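PDB 4RK1: ribose transcriptional regulator from Enterococcus faecium DO, which binds ribose in its sugar-binding domain and, as a LacI-family regulator, probably represses transcription through sequence-specific DNA binding. Local coordinates for residues 14-18 / 42-46; 21-27 / 237-243. One frame throughout, in Å; residues are numbered along the deposited sequence.

Contact 1 of 2, residues 14-18 / 42-46; sequences VPDIT and LCNAD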
ATOM      1  N   VAL B  14      10.839   0.936   7.812  1.00 25.97           N
ATOM      2  CA  VAL B  14      10.482  -0.219   6.997  1.00 23.82           C
ATOM      3  C   VAL B  14      11.254  -0.224   5.687  1.00 27.03           C
ATOM      4  O   VAL B  14      11.705   0.817   5.235  1.00 28.37           O
ATOM      5  CB  VAL B  14       8.964  -0.300   6.696  1.00 27.58           C
ATOM      6  CG1 VAL B  14       8.157  -0.377   7.979  1.00 30.57           C
ATOM      7  CG2 VAL B  14       8.500   0.872   5.845  1.00 29.80           C
ATOM      8  N   PRO B  15      11.400  -1.409   5.072  1.00 26.30           N
ATOM      9  CA  PRO B  15      12.115  -1.494   3.802  1.00 33.75           C
ATOM     10  C   PRO B  15      11.328  -0.941   2.611  1.00 29.65           C
ATOM     11  O   PRO B  15      11.934  -0.517   1.643  1.00 40.34           O
ATOM     12  CB  PRO B  15      12.349  -3.005   3.601  1.00 37.11           C
ATOM     13  CG  PRO B  15      11.673  -3.711   4.719  1.00 36.14           C
ATOM     14  CD  PRO B  15      10.898  -2.716   5.532  1.00 31.45           C
ATOM     15  N   ASP B  16      10.000  -0.956   2.683  1.00 30.45           N
ATOM     16  CA  ASP B  16       9.177  -0.687   1.505  1.00 35.30           C
ATOM     17  C   ASP B  16       7.738  -0.331   1.879  1.00 28.31           C
ATOM     18  O   ASP B  16       6.888  -1.212   2.006  1.00 28.71           O
ATOM     19  CB  ASP B  16       9.193  -1.929   0.605  1.00 35.67           C
ATOM     20  CG  ASP B  16       8.365  -1.767  -0.660  1.00 49.78           C
ATOM     21  OD1 ASP B  16       7.927  -0.642  -0.988  1.00 41.67           O
ATOM     22  OD2 ASP B  16       8.158  -2.793  -1.335  1.00 36.71           O
ATOM     23  N   ILE B  17       7.454   0.961   2.000  1.00 26.89           N
ATOM     24  CA  ILE B  17       6.090   1.427   2.312  1.00 25.55           C
ATOM     25  C   ILE B  17       5.042   1.125   1.220  1.00 26.46           C
ATOM     26  O   ILE B  17       3.849   1.098   1.504  1.00 30.78           O
ATOM     27  CB  ILE B  17       6.066   2.934   2.691  1.00 30.66           C
ATOM     28  CG1 ILE B  17       4.723   3.327   3.321  1.00 48.02           C
ATOM     29  CG2 ILE B  17       6.373   3.819   1.489  1.00 41.76           C
ATOM     30  CD1 ILE B  17       4.280   2.434   4.466  1.00 38.92           C
ATOM     31  N   THR B  18       5.467   0.861  -0.011  1.00 24.34           N
ATOM     32  CA  THR B  18       4.508   0.533  -1.074  1.00 26.14           C
ATOM     33  C   THR B  18       3.962  -0.895  -0.974  1.00 31.94           C
ATOM     34  O   THR B  18       3.018  -1.241  -1.662  1.00 28.30           O
ATOM     35  CB  THR B  18       5.099   0.749  -2.482  1.00 27.32           C
ATOM     36  OG1 THR B  18       6.130  -0.209  -2.732  1.00 33.37           O
ATOM     37  CG2 THR B  18       5.668   2.146  -2.605  1.00 33.80           C
ATOM     38  N   LEU B  42       6.682   7.180  10.084  1.00 28.95           N
ATOM     39  CA  LEU B  42       7.266   6.111   9.283  1.00 28.25           C
ATOM     40  C   LEU B  42       8.321   6.629   8.318  1.00 28.28           C
ATOM     41  O   LEU B  42       8.158   7.674   7.682  1.00 27.63           O
ATOM     42  CB  LEU B  42       6.182   5.374   8.509  1.00 36.24           C
ATOM     43  CG  LEU B  42       6.755   4.291   7.588  1.00 50.56           C
ATOM     44  CD1 LEU B  42       6.018   2.984   7.765  1.00 39.36           C
ATOM     45  CD2 LEU B  42       6.760   4.730   6.129  1.00 55.34           C
ATOM     46  N   CYS B  43       9.399   5.866   8.225  1.00 27.54           N
ATOM     47  CA  CYS B  43      10.478   6.093   7.298  1.00 27.74           C
ATOM     48  C   CYS B  43      10.614   4.885   6.409  1.00 35.50           C
ATOM     49  O   CYS B  43      10.558   3.755   6.878  1.00 29.45           O
ATOM     50  CB  CYS B  43      11.793   6.251   8.043  1.00 48.49           C
ATOM     51  SG  CYS B  43      12.185   7.949   8.400  1.00 66.24           S
ATOM     52  N   ASN B  44      10.828   5.149   5.129  1.00 33.32           N
ATOM     53  CA  ASN B  44      11.025   4.134   4.120  1.00 37.98           C
ATOM     54  C   ASN B  44      12.523   4.081   3.876  1.00 48.72           C
ATOM     55  O   ASN B  44      13.066   4.920   3.170  1.00 57.63           O
ATOM     56  CB  ASN B  44      10.262   4.540   2.850  1.00 39.97           C
ATOM     57  CG  ASN B  44      10.143   3.419   1.850  1.00 68.79           C
ATOM     58  OD1 ASN B  44       9.709   2.323   2.191  1.00 53.16           O
ATOM     59  ND2 ASN B  44      10.494   3.691   0.597  1.00 86.78           N
ATOM     60  N   ALA B  45      13.192   3.118   4.498  1.00 49.36           N
ATOM     61  CA  ALA B  45      14.648   3.041   4.456  1.00 55.39           C
ATOM     62  C   ALA B  45      15.090   1.742   3.804  1.00 51.68           C
ATOM     63  O   ALA B  45      14.939   0.669   4.391  1.00 54.06           O
ATOM     64  CB  ALA B  45      15.218   3.154   5.862  1.00 69.07           C
ATOM     65  N   ASP B  46      15.652   1.852   2.600  1.00 69.97           N
ATOM     66  CA  ASP B  46      16.122   0.696   1.827  1.00 99.00           C
ATOM     67  C   ASP B  46      17.579   0.882   1.372  1.00123.71           C
ATOM     68  O   ASP B  46      18.232   1.854   1.758  1.00 78.16           O
ATOM     69  CB  ASP B  46      15.184   0.436   0.631  1.00 87.40           C
ATOM     70  CG  ASP B  46      14.814   1.706  -0.125  1.00 88.02           C
ATOM     71  OD1 ASP B  46      15.728   2.444  -0.544  1.00 75.84           O
ATOM     72  OD2 ASP B  46      13.604   1.965  -0.306  1.00 91.82           O
TER
HETATM   73  O   HOH W   1       9.374   1.934  -1.487  1.00 53.46           O
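The carboxamide of Asn-44 is the flat group of this contact, and it takes the backbone N-H of Ile-17 from above its carbonyl plane. The donor stands 41° out of that plane, so the short bond from Ile-17 N to Asn-44 OD1, 2.6 Å, does not lie on a lone pair. At the other end of the amide, Asn-44 ND2 donates to a water 2.9 Å away, which in turn donates to Asp-16 OD1; ND2 also makes a weak hydrogen bond to Glu-30 of the second subunit. Asp-16 OD1 accepts the hydroxyl of Thr-18 on its syn side, OG1 to OD1 2.5 Å. With CG anti to the backbone N, chi1 -167° carries the Asn-44 amide to the loop.

Val-14 closes the parallel pairing: its N donates to Cys-43 O at 3.0 Å, and Ala-45 N to Val-14 O at 2.8 Å. Leu-42 packs against both Ile-17 and Val-14, its CD2 3.7 Å from Ile-17 CG1. Across the dimer, Ile-17 meets Ile-17 of the second subunit. Here the first beta-alpha-beta crossover of the periplasmic-binding-protein-like domain closes, its loop leading into helix 20-33 beside the ribose pocket. The chemistry implies that Asn-44 and Asp-16 together tie this turn.

Contact 2 of 2, residues 21-27 / 237-243; sequences FFSTLMR and QPIFELG. With RIB (alpha-D-ribofuranose), chain K.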
ATOM      1  N   PHE B  21       1.970  -5.201   3.160  1.00 26.77           N
ATOM      2  CA  PHE B  21       2.469  -5.793   4.387  1.00 23.47           C
ATOM      3  C   PHE B  21       2.944  -4.714   5.365  1.00 25.42           C
ATOM      4  O   PHE B  21       2.570  -4.730   6.531  1.00 25.18           O
ATOM      5  CB  PHE B  21       3.609  -6.799   4.104  1.00 24.83           C
ATOM      6  CG  PHE B  21       4.206  -7.375   5.347  1.00 20.37           C
ATOM      7  CD1 PHE B  21       3.625  -8.475   5.963  1.00 29.29           C
ATOM      8  CD2 PHE B  21       5.305  -6.779   5.954  1.00 27.29           C
ATOM      9  CE1 PHE B  21       4.142  -8.980   7.141  1.00 24.87           C
ATOM     10  CE2 PHE B  21       5.821  -7.282   7.138  1.00 28.92           C
ATOM     11  CZ  PHE B  21       5.240  -8.395   7.725  1.00 25.45           C
ATOM     12  N   PHE B  22       3.762  -3.774   4.892  1.00 21.20           N
ATOM     13  CA  PHE B  22       4.354  -2.778   5.780  1.00 27.48           C
ATOM     14  C   PHE B  22       3.391  -1.668   6.155  1.00 24.08           C
ATOM     15  O   PHE B  22       3.493  -1.125   7.250  1.00 27.35           O
ATOM     16  CB  PHE B  22       5.650  -2.227   5.200  1.00 23.36           C
ATOM     17  CG  PHE B  22       6.732  -3.245   5.157  1.00 24.09           C
ATOM     18  CD1 PHE B  22       7.270  -3.726   6.337  1.00 29.89           C
ATOM     19  CD2 PHE B  22       7.164  -3.772   3.955  1.00 26.90           C
ATOM     20  CE1 PHE B  22       8.238  -4.705   6.319  1.00 28.45           C
ATOM     21  CE2 PHE B  22       8.143  -4.747   3.929  1.00 26.53           C
ATOM     22  CZ  PHE B  22       8.670  -5.218   5.110  1.00 26.74           C
ATOM     23  N   SER B  23       2.438  -1.350   5.280  1.00 25.40           N
ATOM     24  CA  SER B  23       1.427  -0.359   5.653  1.00 25.57           C
ATOM     25  C   SER B  23       0.436  -0.963   6.660  1.00 24.30           C
ATOM     26  O   SER B  23       0.018  -0.287   7.593  1.00 25.90           O
ATOM     27  CB  SER B  23       0.737   0.258   4.431  1.00 28.05           C
ATOM     28  OG  SER B  23       0.223  -0.721   3.563  1.00 27.62           O
ATOM     29  N   THR B  24       0.100  -2.239   6.516  1.00 25.33           N
ATOM     30  CA  THR B  24      -0.742  -2.896   7.516  1.00 26.94           C
ATOM     31  C   THR B  24      -0.002  -3.062   8.845  1.00 33.84           C
ATOM     32  O   THR B  24      -0.610  -2.929   9.900  1.00 25.29           O
ATOM     33  CB  THR B  24      -1.275  -4.240   7.003  1.00 27.22           C
ATOM     34  OG1 THR B  24      -2.137  -3.995   5.890  1.00 28.46           O
ATOM     35  CG2 THR B  24      -2.054  -4.967   8.078  1.00 32.69           C
ATOM     36  N   LEU B  25       1.300  -3.353   8.786  1.00 24.17           N
ATOM     37  CA  LEU B  25       2.134  -3.408   9.983  1.00 28.19           C
ATOM     38  C   LEU B  25       2.053  -2.091  10.732  1.00 28.66           C
ATOM     39  O   LEU B  25       1.824  -2.058  11.940  1.00 27.52           O
ATOM     40  CB  LEU B  25       3.585  -3.681   9.611  1.00 26.88           C
ATOM     41  CG  LEU B  25       4.568  -3.746  10.786  1.00 28.63           C
ATOM     42  CD1 LEU B  25       4.471  -5.114  11.447  1.00 32.33           C
ATOM     43  CD2 LEU B  25       5.980  -3.487  10.295  1.00 35.19           C
HETATM   44  N   MSE B  26       2.239  -1.009   9.991  1.00 29.71           N
HETATM   45  CA  MSE B  26       2.125   0.335  10.546  1.00 25.76           C
HETATM   46  C   MSE B  26       0.811   0.601  11.202  1.00 26.52           C
HETATM   47  O   MSE B  26       0.769   1.177  12.287  1.00 25.62           O
HETATM   48  CB  MSE B  26       2.317   1.364   9.446  1.00 26.14           C
HETATM   49  CG  MSE B  26       3.631   2.051   9.672  1.00 81.36           C
HETATM   50 SE   MSE B  26       3.299   3.380  11.070  1.00 62.97          SE
HETATM   51  CE  MSE B  26       2.622   4.637   9.683  1.00 61.10           C
ATOM     52  N   ARG B  27      -0.277   0.198  10.562  1.00 25.93           N
ATOM     53  CA  ARG B  27      -1.611   0.347  11.169  1.00 28.79           C
ATOM     54  C   ARG B  27      -1.722  -0.383  12.508  1.00 33.14           C
ATOM     55  O   ARG B  27      -2.349   0.121  13.436  1.00 28.31           O
ATOM     56  CB  ARG B  27      -2.717  -0.143  10.220  1.00 32.50           C
ATOM     57  CG  ARG B  27      -3.327   0.956   9.359  1.00 59.67           C
ATOM     58  CD  ARG B  27      -4.576   0.483   8.620  1.00120.71           C
ATOM     59  NE  ARG B  27      -5.640   0.005   9.512  1.00 59.56           N
ATOM     60  CZ  ARG B  27      -6.011  -1.269   9.671  1.00 99.91           C
ATOM     61  NH1 ARG B  27      -6.992  -1.561  10.519  1.00 66.51           N
ATOM     62  NH2 ARG B  27      -5.424  -2.258   8.998  1.00 59.20           N
ATOM     63  N   GLN B 237       0.842 -14.388   7.525  1.00 26.40           N
ATOM     64  CA  GLN B 237       1.470 -13.790   8.687  1.00 24.26           C
ATOM     65  C   GLN B 237       0.391 -12.996   9.413  1.00 23.80           C
ATOM     66  O   GLN B 237      -0.481 -12.423   8.765  1.00 24.25           O
ATOM     67  CB  GLN B 237       2.584 -12.837   8.267  1.00 25.84           C
ATOM     68  CG  GLN B 237       3.805 -13.494   7.657  1.00 25.12           C
ATOM     69  CD  GLN B 237       4.968 -12.531   7.554  1.00 24.20           C
ATOM     70  OE1 GLN B 237       5.315 -12.059   6.466  1.00 29.35           O
ATOM     71  NE2 GLN B 237       5.559 -12.208   8.688  1.00 24.78           N
ATOM     72  N   PRO B 238       0.430 -12.957  10.754  1.00 27.09           N
ATOM     73  CA  PRO B 238      -0.545 -12.137  11.477  1.00 25.59           C
ATOM     74  C   PRO B 238      -0.053 -10.682  11.498  1.00 22.88           C
ATOM     75  O   PRO B 238       0.508 -10.215  12.501  1.00 31.37           O
ATOM     76  CB  PRO B 238      -0.544 -12.760  12.876  1.00 34.38           C
ATOM     77  CG  PRO B 238       0.863 -13.253  13.049  1.00 29.85           C
ATOM     78  CD  PRO B 238       1.325 -13.686  11.673  1.00 25.01           C
ATOM     79  N   ILE B 239      -0.269  -9.981  10.390  1.00 25.31           N
ATOM     80  CA  ILE B 239       0.469  -8.744  10.084  1.00 27.90           C
ATOM     81  C   ILE B 239       0.115  -7.629  11.060  1.00 27.04           C
ATOM     82  O   ILE B 239       0.983  -6.998  11.655  1.00 26.71           O
ATOM     83  CB  ILE B 239       0.181  -8.218   8.659  1.00 23.24           C
ATOM     84  CG1 ILE B 239       0.380  -9.314   7.609  1.00 25.53           C
ATOM     85  CG2 ILE B 239       1.093  -7.033   8.342  1.00 29.96           C
ATOM     86  CD1 ILE B 239      -0.207  -8.975   6.263  1.00 27.09           C
ATOM     87  N   PHE B 240      -1.179  -7.392  11.210  1.00 27.08           N
ATOM     88  CA  PHE B 240      -1.668  -6.336  12.080  1.00 25.68           C
ATOM     89  C   PHE B 240      -1.232  -6.610  13.517  1.00 26.40           C
ATOM     90  O   PHE B 240      -0.758  -5.708  14.208  1.00 28.78           O
ATOM     91  CB  PHE B 240      -3.203  -6.257  11.958  1.00 32.77           C
ATOM     92  CG  PHE B 240      -3.833  -5.126  12.734  1.00 32.26           C
ATOM     93  CD1 PHE B 240      -3.877  -3.847  12.209  1.00 28.74           C
ATOM     94  CD2 PHE B 240      -4.423  -5.359  13.974  1.00 39.12           C
ATOM     95  CE1 PHE B 240      -4.486  -2.812  12.902  1.00 35.93           C
ATOM     96  CE2 PHE B 240      -5.022  -4.326  14.678  1.00 33.83           C
ATOM     97  CZ  PHE B 240      -5.053  -3.052  14.142  1.00 29.41           C
ATOM     98  N   GLU B 241      -1.382  -7.861  13.953  1.00 27.73           N
ATOM     99  CA  GLU B 241      -0.997  -8.279  15.309  1.00 26.72           C
ATOM    100  C   GLU B 241       0.493  -8.152  15.550  1.00 25.81           C
ATOM    101  O   GLU B 241       0.905  -7.834  16.655  1.00 22.76           O
ATOM    102  CB  GLU B 241      -1.411  -9.733  15.582  1.00 31.90           C
ATOM    103  CG  GLU B 241      -1.222 -10.184  17.028  1.00 49.90           C
ATOM    104  CD  GLU B 241      -1.438 -11.678  17.235  1.00 63.03           C
ATOM    105  OE1 GLU B 241      -1.886 -12.364  16.296  1.00 55.17           O
ATOM    106  OE2 GLU B 241      -1.155 -12.172  18.344  1.00 52.18           O
ATOM    107  N   LEU B 242       1.288  -8.439  14.520  1.00 27.76           N
ATOM    108  CA  LEU B 242       2.732  -8.243  14.563  1.00 28.55           C
ATOM    109  C   LEU B 242       3.064  -6.784  14.870  1.00 23.98           C
ATOM    110  O   LEU B 242       3.906  -6.490  15.720  1.00 25.93           O
ATOM    111  CB  LEU B 242       3.353  -8.672  13.228  1.00 26.39           C
ATOM    112  CG  LEU B 242       4.844  -8.466  13.014  1.00 28.70           C
ATOM    113  CD1 LEU B 242       5.639  -9.251  14.039  1.00 35.33           C
ATOM    114  CD2 LEU B 242       5.220  -8.885  11.601  1.00 30.56           C
ATOM    115  N   GLY B 243       2.373  -5.873  14.204  1.00 23.08           N
ATOM    116  CA  GLY B 243       2.527  -4.445  14.483  1.00 24.67           C
ATOM    117  C   GLY B 243       2.130  -4.060  15.890  1.00 22.50           C
ATOM    118  O   GLY B 243       2.871  -3.364  16.585  1.00 22.76           O
TER
HETATM  119  O5  RIB K 401       5.770  -8.914   1.692  1.00 26.42           O
HETATM  120  C5  RIB K 401       6.982  -8.231   2.039  1.00 40.48           C
HETATM  121  C4  RIB K 401       7.859  -9.213   2.678  1.00 47.35           C
HETATM  122  O4  RIB K 401       9.093  -8.604   3.096  1.00 29.74           O
HETATM  123  C3  RIB K 401       6.978  -9.671   3.831  1.00 30.86           C
HETATM  124  O3  RIB K 401       6.794 -11.060   3.632  1.00 25.07           O
HETATM  125  C2  RIB K 401       7.755  -9.249   5.060  1.00 27.04           C
HETATM  126  O2  RIB K 401       7.879 -10.289   6.016  1.00 25.62           O
HETATM  127  C1  RIB K 401       9.069  -8.635   4.534  1.00 39.62           C
HETATM  128  O1  RIB K 401      10.221  -9.256   5.071  1.00 27.69           O
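Ile-239 fits its CG2 methyl into the hollow formed by Phe-21, Thr-24 and Leu-25 on the neighbouring helix. Ile-239 CG2 stands over one face of the Phe-21 ring as a CH-pi contact, 4.1 Å from the ring centroid, touches Phe-21 O, and lies 3.8 Å from Thr-24 CG2. Thr-24 CG2, anti to its backbone N, is the branch that meets Ile-239, while OG1 bonds to Pro-20 O. The opposite face of the Phe-21 ring carries the sugar: ribose C2 lies 3.4 Å above the plane, offset toward the rim. Phe-21 is thus a wall shared by pocket and helix interface.

Farther along, Leu-242 and Gly-243 form a second hollow for Leu-25, whose CD1 reaches Leu-242 CG at 3.7 Å and Gly-243 N at 3.5 Å. With no side chain on Gly-243, its CA comes near enough for a CA-H...O contact with Leu-25 O, 3.6 Å long. At the outer end, Phe-240 CE1 lies over one face of the Arg-27 guanidinium, offset toward its rim, the two planes 27° apart.

The short helical segments cross at -49°, their axes approaching to 7.1 Å. Helix 20-33 is flanked by helix 239-255 here and by strands 9-14 and 39-44 through Phe-22 and Met-26, while Leu-242 rests on Val-105 of strand 103-107.

Contacts 1 and 2 lie with centres 13 Å apart around helix 20-33, which follows the loop of contact 1 and supplies one side of contact 2. Their segments alternate along the chain, and the helix joins them physically. Phe-22 meets Pro-15, CZ to CD 3.4 Å, and also Asp-16, CD2 to O 3.2 Å; selenomethionine Met-26 packs on Leu-42. The same Phe-22 CZ lies 3.5 Å from ribose C1, so the loop at 14-18 backs a pocket residue, with the Pro-15 side chain itself about 6 Å from the sugar. Contact 2 borders the sugar directly, whereas contact 1 supports Phe-22 from the loop and also packs on the second subunit through Ile-17.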